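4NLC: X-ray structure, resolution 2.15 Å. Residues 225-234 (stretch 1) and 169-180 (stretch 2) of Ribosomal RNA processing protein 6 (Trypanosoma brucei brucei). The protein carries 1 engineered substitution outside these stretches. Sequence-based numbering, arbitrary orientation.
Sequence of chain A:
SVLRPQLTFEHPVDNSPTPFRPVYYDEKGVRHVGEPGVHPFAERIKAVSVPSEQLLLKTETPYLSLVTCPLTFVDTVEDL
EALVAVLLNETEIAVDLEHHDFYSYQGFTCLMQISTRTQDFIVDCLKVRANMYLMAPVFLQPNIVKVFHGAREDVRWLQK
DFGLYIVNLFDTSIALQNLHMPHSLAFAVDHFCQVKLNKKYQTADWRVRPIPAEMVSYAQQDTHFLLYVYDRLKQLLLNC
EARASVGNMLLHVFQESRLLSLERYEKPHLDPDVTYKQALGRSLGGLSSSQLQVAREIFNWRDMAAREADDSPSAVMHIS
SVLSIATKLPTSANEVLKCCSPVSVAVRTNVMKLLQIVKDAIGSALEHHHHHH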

ATOM      1  N   PHE A 225     -15.906  -5.162 -11.222  1.00 25.70           N
ATOM      2  CA  PHE A 225     -16.964  -6.036 -10.691  1.00 26.19           C
ATOM      3  C   PHE A 225     -17.314  -5.776  -9.211  1.00 29.69           C
ATOM      4  O   PHE A 225     -18.245  -6.393  -8.684  1.00 28.57           O
ATOM      5  CB  PHE A 225     -16.586  -7.525 -10.879  1.00 26.86           C
ATOM      6  CG  PHE A 225     -16.038  -7.890 -12.245  1.00 27.95           C
ATOM      7  CD1 PHE A 225     -16.891  -8.260 -13.279  1.00 30.55           C
ATOM      8  CD2 PHE A 225     -14.671  -7.917 -12.479  1.00 28.29           C
ATOM      9  CE1 PHE A 225     -16.385  -8.626 -14.525  1.00 30.41           C
ATOM     10  CE2 PHE A 225     -14.172  -8.235 -13.741  1.00 31.20           C
ATOM     11  CZ  PHE A 225     -15.027  -8.628 -14.741  1.00 29.61           C
ATOM     12  N   LEU A 226     -16.562  -4.887  -8.553  1.00 26.46           N
ATOM     13  CA  LEU A 226     -16.657  -4.657  -7.129  1.00 26.53           C
ATOM     14  C   LEU A 226     -17.989  -4.065  -6.657  1.00 30.20           C
ATOM     15  O   LEU A 226     -18.456  -4.443  -5.579  1.00 28.64           O
ATOM     16  CB  LEU A 226     -15.463  -3.835  -6.620  1.00 27.10           C
ATOM     17  CG  LEU A 226     -15.144  -3.935  -5.103  1.00 32.86           C
ATOM     18  CD1 LEU A 226     -15.119  -5.400  -4.618  1.00 33.01           C
ATOM     19  CD2 LEU A 226     -13.806  -3.275  -4.777  1.00 34.73           C
ATOM     20  N   LEU A 227     -18.626  -3.187  -7.435  1.00 27.51           N
ATOM     21  CA  LEU A 227     -19.924  -2.658  -6.980  1.00 27.32           C
ATOM     22  C   LEU A 227     -21.039  -3.692  -7.058  1.00 30.41           C
ATOM     23  O   LEU A 227     -21.913  -3.668  -6.210  1.00 29.48           O
ATOM     24  CB  LEU A 227     -20.315  -1.360  -7.677  1.00 27.35           C
ATOM     25  CG  LEU A 227     -19.417  -0.160  -7.403  1.00 30.09           C
ATOM     26  CD1 LEU A 227     -19.807   0.995  -8.296  1.00 29.05           C
ATOM     27  CD2 LEU A 227     -19.417   0.218  -5.937  1.00 27.60           C
ATOM     28  N   TYR A 228     -20.986  -4.626  -8.025  1.00 27.63           N
ATOM     29  CA  TYR A 228     -21.969  -5.730  -8.107  1.00 27.64           C
ATOM     30  C   TYR A 228     -21.756  -6.654  -6.927  1.00 30.56           C
ATOM     31  O   TYR A 228     -22.727  -7.077  -6.318  1.00 30.79           O
ATOM     32  CB  TYR A 228     -21.853  -6.523  -9.414  1.00 28.28           C
ATOM     33  CG  TYR A 228     -22.752  -7.752  -9.478  1.00 29.90           C
ATOM     34  CD1 TYR A 228     -24.128  -7.627  -9.668  1.00 32.34           C
ATOM     35  CD2 TYR A 228     -22.222  -9.035  -9.380  1.00 30.27           C
ATOM     36  CE1 TYR A 228     -24.955  -8.749  -9.756  1.00 31.86           C
ATOM     37  CE2 TYR A 228     -23.043 -10.168  -9.453  1.00 31.77           C
ATOM     38  CZ  TYR A 228     -24.408 -10.016  -9.651  1.00 38.11           C
ATOM     39  OH  TYR A 228     -25.217 -11.119  -9.750  1.00 39.56           O
ATOM     40  N   VAL A 229     -20.485  -6.977  -6.620  1.00 27.96           N
ATOM     41  CA  VAL A 229     -20.070  -7.831  -5.491  1.00 27.66           C
ATOM     42  C   VAL A 229     -20.606  -7.199  -4.207  1.00 29.50           C
ATOM     43  O   VAL A 229     -21.215  -7.882  -3.381  1.00 28.63           O
ATOM     44  CB  VAL A 229     -18.518  -8.035  -5.483  1.00 31.09           C
ATOM     45  CG1 VAL A 229     -18.002  -8.506  -4.122  1.00 30.43           C
ATOM     46  CG2 VAL A 229     -18.098  -9.010  -6.584  1.00 31.41           C
ATOM     47  N   TYR A 230     -20.435  -5.874  -4.086  1.00 26.71           N
ATOM     48  CA  TYR A 230     -20.924  -5.072  -2.964  1.00 26.28           C
ATOM     49  C   TYR A 230     -22.459  -5.275  -2.773  1.00 29.47           C
ATOM     50  O   TYR A 230     -22.897  -5.582  -1.670  1.00 29.10           O
ATOM     51  CB  TYR A 230     -20.567  -3.581  -3.205  1.00 27.11           C
ATOM     52  CG  TYR A 230     -21.244  -2.605  -2.268  1.00 29.70           C
ATOM     53  CD1 TYR A 230     -20.980  -2.625  -0.897  1.00 31.60           C
ATOM     54  CD2 TYR A 230     -22.077  -1.602  -2.758  1.00 31.56           C
ATOM     55  CE1 TYR A 230     -21.546  -1.686  -0.034  1.00 33.02           C
ATOM     56  CE2 TYR A 230     -22.647  -0.651  -1.904  1.00 32.97           C
ATOM     57  CZ  TYR A 230     -22.382  -0.702  -0.540  1.00 37.54           C
ATOM     58  OH  TYR A 230     -22.978   0.182   0.323  1.00 35.50           O
ATOM     59  N   ASP A 231     -23.248  -5.140  -3.858  1.00 26.88           N
ATOM     60  CA  ASP A 231     -24.707  -5.333  -3.864  1.00 27.95           C
ATOM     61  C   ASP A 231     -25.078  -6.762  -3.389  1.00 32.76           C
ATOM     62  O   ASP A 231     -25.912  -6.920  -2.504  1.00 33.58           O
ATOM     63  CB  ASP A 231     -25.274  -5.099  -5.275  1.00 29.54           C
ATOM     64  CG  ASP A 231     -25.253  -3.685  -5.810  1.00 34.64           C
ATOM     65  OD1 ASP A 231     -25.028  -2.752  -5.018  1.00 34.61           O
ATOM     66  OD2 ASP A 231     -25.509  -3.508  -7.012  1.00 36.56           O
ATOM     67  N   ARG A 232     -24.397  -7.779  -3.925  1.00 29.53           N
ATOM     68  CA  ARG A 232     -24.615  -9.185  -3.558  1.00 29.47           C
ATOM     69  C   ARG A 232     -24.273  -9.507  -2.087  1.00 31.51           C
ATOM     70  O   ARG A 232     -25.032 -10.229  -1.423  1.00 30.18           O
ATOM     71  CB  ARG A 232     -23.866 -10.106  -4.527  1.00 29.71           C
ATOM     72  CG  ARG A 232     -24.454 -10.124  -5.962  1.00 35.43           C
ATOM     73  CD  ARG A 232     -25.776 -10.873  -6.120  1.00 36.73           C
ATOM     74  NE  ARG A 232     -25.693 -12.277  -5.693  1.00 33.89           N
ATOM     75  CZ  ARG A 232     -25.251 -13.283  -6.445  1.00 46.32           C
ATOM     76  NH1 ARG A 232     -24.857 -13.065  -7.698  1.00 35.65           N
ATOM     77  NH2 ARG A 232     -25.202 -14.512  -5.952  1.00 38.73           N
ATOM     78  N   LEU A 233     -23.151  -8.946  -1.566  1.00 28.83           N
ATOM     79  CA  LEU A 233     -22.764  -9.136  -0.156  1.00 28.29           C
ATOM     80  C   LEU A 233     -23.736  -8.429   0.794  1.00 34.48           C
ATOM     81  O   LEU A 233     -24.035  -8.965   1.860  1.00 33.90           O
ATOM     82  CB  LEU A 233     -21.327  -8.689   0.099  1.00 27.28           C
ATOM     83  CG  LEU A 233     -20.251  -9.545  -0.568  1.00 30.88           C
ATOM     84  CD1 LEU A 233     -18.890  -8.877  -0.465  1.00 29.16           C
ATOM     85  CD2 LEU A 233     -20.217 -10.928   0.030  1.00 31.82           C
ATOM     86  N   LYS A 234     -24.256  -7.244   0.389  1.00 32.77           N
ATOM     87  CA  LYS A 234     -25.270  -6.508   1.164  1.00 33.51           C
ATOM     88  C   LYS A 234     -26.514  -7.355   1.364  1.00 36.10           C
ATOM     89  O   LYS A 234     -26.999  -7.437   2.485  1.00 34.99           O
ATOM     90  CB  LYS A 234     -25.669  -5.189   0.473  1.00 34.66           C
ATOM     91  CG  LYS A 234     -24.768  -4.032   0.854  1.00 41.02           C
ATOM     92  CD  LYS A 234     -24.924  -2.826  -0.061  1.00 48.92           C
ATOM     93  CE  LYS A 234     -26.309  -2.248  -0.175  1.00 49.09           C
ATOM     94  NZ  LYS A 234     -26.283  -0.847  -0.688  1.00 44.45           N
TER
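Stretch 2 (169-180) LFDTSIALQNLH

Stretch 1 is a loop residue, Phe225, followed by a helix from Leu226 to Lys234 that continues later in the chain. Stretch 2 begins as a short strand, Leu169 to Asp171, and turns directly into a helix, Thr172 to Asn178. The two helices run in broadly the same direction, crossing at 31° with their axes 10.3 Å apart at closest approach. Asp171 starts the second helix as its N-cap: its OD1 accepts a hydrogen bond from Ser173 N at 2.9 Å and a weak one from Ile174 N at 3.4 Å, and its CA-to-CB bond points away from stretch 1.

Phe225 lies out of reach, so the contact begins at Leu226. The CA-to-CB bond of Leu226 points sideways to stretch 2, but the t, p rotamer brings the end of the side chain nearer, and CD1 of Leu226 comes to 3.3 Å from OG1 of Thr172. That hydroxyl is hydrogen-bonded elsewhere in the structure, so its contact with a methyl group, which can offer it no hydrogen bond, does not leave it unsatisfied. Leu227 and Tyr228 make no contact with stretch 2. Val229, one turn or so beyond Leu226, points toward the second helix; short and branched, it can add a methyl beside the threonine, CG1 of Val229 lying a loose 4.3 Å from CG2 of Thr172.

At Tyr230 the backbones are close, its CA being 6.4 Å from that of Thr172. The threonine methyl CG2 reaches to 4.1 Å from Tyr230 CA. A compact, branched side chain suits this place: Thr172 sits as a knob in the hole formed by Leu226, Val229, Tyr230 and Leu233. The tyrosine ring meanwhile extends to the strand residue before the cap. Its edge meets the face of Phe170, with the ring centroids 5.0 Å apart, the planes at 70°, and CD1 of Tyr230 3.5 Å from CD1 of Phe170. Such an arrangement sets the slightly positive hydrogens of one ring against the electron-rich face of the other.

Asp231 and Arg232 lie out of reach, and the next contact is Leu233, which has the largest area covered by the other stretch. It points toward stretch 2 in the m, t rotamer, and its two methyls, spread apart, let one side chain touch four residues. CD1 of Leu233 packs 3.5 Å from Thr172 O and 3.9 Å from Ala175 CB; the small alanine accompanies a CA separation of 6.6 Å between Leu233 and Ala175. CD2 of Leu233 meets CD2 of Leu176 at 3.6 Å and CD1 of Leu179, just past the helix, at 3.8 Å. No hydrogen bond crosses between the stretches; side-chain packing dominates the contact, and 395 Å² is buried in all.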

ATOM      1  N   LEU A 169     -16.080   3.881   4.555  1.00 25.79           N
ATOM      2  CA  LEU A 169     -15.427   2.797   3.888  1.00 25.50           C
ATOM      3  C   LEU A 169     -16.320   1.573   4.049  1.00 27.80           C
ATOM      4  O   LEU A 169     -16.927   1.371   5.111  1.00 26.87           O
ATOM      5  CB  LEU A 169     -14.050   2.506   4.570  1.00 25.72           C
ATOM      6  CG  LEU A 169     -13.312   1.199   4.157  1.00 29.38           C
ATOM      7  CD1 LEU A 169     -12.797   1.287   2.745  1.00 28.50           C
ATOM      8  CD2 LEU A 169     -12.161   0.889   5.103  1.00 30.01           C
ATOM      9  N   PHE A 170     -16.418   0.776   2.983  1.00 23.53           N
ATOM     10  CA  PHE A 170     -17.043  -0.539   3.043  1.00 22.63           C
ATOM     11  C   PHE A 170     -16.022  -1.516   2.460  1.00 27.96           C
ATOM     12  O   PHE A 170     -15.595  -1.356   1.320  1.00 27.52           O
ATOM     13  CB  PHE A 170     -18.416  -0.637   2.360  1.00 22.98           C
ATOM     14  CG  PHE A 170     -19.097  -1.964   2.644  1.00 24.55           C
ATOM     15  CD1 PHE A 170     -18.830  -3.086   1.864  1.00 25.48           C
ATOM     16  CD2 PHE A 170     -20.003  -2.093   3.696  1.00 26.21           C
ATOM     17  CE1 PHE A 170     -19.479  -4.301   2.114  1.00 26.90           C
ATOM     18  CE2 PHE A 170     -20.657  -3.304   3.934  1.00 28.27           C
ATOM     19  CZ  PHE A 170     -20.372  -4.406   3.155  1.00 26.14           C
ATOM     20  N   ASP A 171     -15.599  -2.490   3.268  1.00 24.97           N
ATOM     21  CA  ASP A 171     -14.605  -3.471   2.857  1.00 23.67           C
ATOM     22  C   ASP A 171     -15.300  -4.807   2.567  1.00 27.24           C
ATOM     23  O   ASP A 171     -15.809  -5.452   3.486  1.00 26.49           O
ATOM     24  CB  ASP A 171     -13.508  -3.598   3.928  1.00 23.91           C
ATOM     25  CG  ASP A 171     -12.292  -4.424   3.509  1.00 29.33           C
ATOM     26  OD1 ASP A 171     -12.469  -5.432   2.777  1.00 28.11           O
ATOM     27  OD2 ASP A 171     -11.190  -4.125   3.983  1.00 30.41           O
ATOM     28  N   THR A 172     -15.330  -5.202   1.284  1.00 22.79           N
ATOM     29  CA  THR A 172     -16.000  -6.425   0.829  1.00 22.64           C
ATOM     30  C   THR A 172     -15.301  -7.715   1.334  1.00 25.75           C
ATOM     31  O   THR A 172     -15.945  -8.766   1.417  1.00 26.80           O
ATOM     32  CB  THR A 172     -16.215  -6.422  -0.700  1.00 25.84           C
ATOM     33  OG1 THR A 172     -15.020  -6.019  -1.349  1.00 23.42           O
ATOM     34  CG2 THR A 172     -17.345  -5.516  -1.121  1.00 17.99           C
ATOM     35  N   SER A 173     -14.012  -7.626   1.697  1.00 20.88           N
ATOM     36  CA  SER A 173     -13.298  -8.766   2.240  1.00 21.31           C
ATOM     37  C   SER A 173     -13.777  -8.989   3.694  1.00 25.79           C
ATOM     38  O   SER A 173     -14.009 -10.131   4.083  1.00 24.75           O
ATOM     39  CB  SER A 173     -11.790  -8.547   2.153  1.00 25.27           C
ATOM     40  OG  SER A 173     -11.096  -9.628   2.751  1.00 35.05           O
ATOM     41  N   ILE A 174     -14.004  -7.899   4.459  1.00 23.76           N
ATOM     42  CA  ILE A 174     -14.529  -7.984   5.832  1.00 24.79           C
ATOM     43  C   ILE A 174     -15.945  -8.585   5.788  1.00 30.67           C
ATOM     44  O   ILE A 174     -16.256  -9.431   6.623  1.00 32.81           O
ATOM     45  CB  ILE A 174     -14.440  -6.637   6.617  1.00 27.55           C
ATOM     46  CG1 ILE A 174     -12.954  -6.218   6.842  1.00 27.20           C
ATOM     47  CG2 ILE A 174     -15.204  -6.713   7.960  1.00 26.35           C
ATOM     48  CD1 ILE A 174     -12.778  -4.864   7.549  1.00 23.59           C
ATOM     49  N   ALA A 175     -16.770  -8.201   4.780  1.00 26.29           N
ATOM     50  CA  ALA A 175     -18.116  -8.769   4.578  1.00 26.19           C
ATOM     51  C   ALA A 175     -18.027 -10.297   4.431  1.00 27.79           C
ATOM     52  O   ALA A 175     -18.709 -11.019   5.139  1.00 27.13           O
ATOM     53  CB  ALA A 175     -18.763  -8.165   3.334  1.00 26.74           C
ATOM     54  N   LEU A 176     -17.125 -10.783   3.563  1.00 25.29           N
ATOM     55  CA  LEU A 176     -16.939 -12.229   3.321  1.00 24.09           C
ATOM     56  C   LEU A 176     -16.449 -12.973   4.577  1.00 27.29           C
ATOM     57  O   LEU A 176     -17.008 -14.021   4.903  1.00 26.50           O
ATOM     58  CB  LEU A 176     -16.055 -12.461   2.085  1.00 23.44           C
ATOM     59  CG  LEU A 176     -16.761 -12.247   0.717  1.00 26.18           C
ATOM     60  CD1 LEU A 176     -15.767 -12.095  -0.426  1.00 24.43           C
ATOM     61  CD2 LEU A 176     -17.689 -13.409   0.368  1.00 25.74           C
ATOM     62  N   GLN A 177     -15.488 -12.379   5.345  1.00 22.37           N
ATOM     63  CA  GLN A 177     -15.007 -12.957   6.611  1.00 20.69           C
ATOM     64  C   GLN A 177     -16.184 -13.118   7.609  1.00 25.68           C
ATOM     65  O   GLN A 177     -16.316 -14.165   8.254  1.00 23.87           O
ATOM     66  CB  GLN A 177     -13.946 -12.037   7.243  1.00 20.13           C
ATOM     67  CG  GLN A 177     -12.584 -12.073   6.566  1.00 30.16           C
ATOM     68  CD  GLN A 177     -11.650 -11.113   7.262  1.00 41.52           C
ATOM     69  OE1 GLN A 177     -11.653  -9.912   7.003  1.00 34.24           O
ATOM     70  NE2 GLN A 177     -10.921 -11.599   8.247  1.00 30.32           N
ATOM     71  N   ASN A 178     -17.033 -12.061   7.730  1.00 23.95           N
ATOM     72  CA  ASN A 178     -18.196 -12.063   8.626  1.00 24.40           C
ATOM     73  C   ASN A 178     -19.294 -13.047   8.224  1.00 28.64           C
ATOM     74  O   ASN A 178     -20.095 -13.401   9.064  1.00 29.28           O
ATOM     75  CB  ASN A 178     -18.751 -10.652   8.801  1.00 20.74           C
ATOM     76  CG  ASN A 178     -17.941  -9.911   9.832  1.00 37.38           C
ATOM     77  OD1 ASN A 178     -18.070 -10.120  11.041  1.00 36.42           O
ATOM     78  ND2 ASN A 178     -16.982  -9.164   9.376  1.00 23.62           N
ATOM     79  N   LEU A 179     -19.327 -13.480   6.957  1.00 26.65           N
ATOM     80  CA  LEU A 179     -20.266 -14.470   6.434  1.00 28.06           C
ATOM     81  C   LEU A 179     -19.619 -15.860   6.491  1.00 30.40           C
ATOM     82  O   LEU A 179     -20.210 -16.837   6.013  1.00 29.67           O
ATOM     83  CB  LEU A 179     -20.637 -14.150   4.973  1.00 28.82           C
ATOM     84  CG  LEU A 179     -21.527 -12.963   4.714  1.00 34.29           C
ATOM     85  CD1 LEU A 179     -21.362 -12.473   3.288  1.00 33.94           C
ATOM     86  CD2 LEU A 179     -22.968 -13.282   5.028  1.00 38.98           C
ATOM     87  N   HIS A 180     -18.405 -15.940   7.101  1.00 25.81           N
ATOM     88  CA  HIS A 180     -17.626 -17.157   7.289  1.00 26.02           C
ATOM     89  C   HIS A 180     -17.311 -17.791   5.936  1.00 32.07           C
ATOM     90  O   HIS A 180     -17.493 -18.999   5.747  1.00 31.17           O
ATOM     91  CB  HIS A 180     -18.349 -18.153   8.237  1.00 27.16           C
ATOM     92  CG  HIS A 180     -18.566 -17.676   9.638  1.00 31.45           C
ATOM     93  ND1 HIS A 180     -18.031 -16.468  10.105  1.00 33.91           N
ATOM     94  CD2 HIS A 180     -19.284 -18.246  10.633  1.00 33.95           C
ATOM     95  CE1 HIS A 180     -18.445 -16.364  11.360  1.00 33.57           C
ATOM     96  NE2 HIS A 180     -19.190 -17.415  11.722  1.00 34.06           N
TER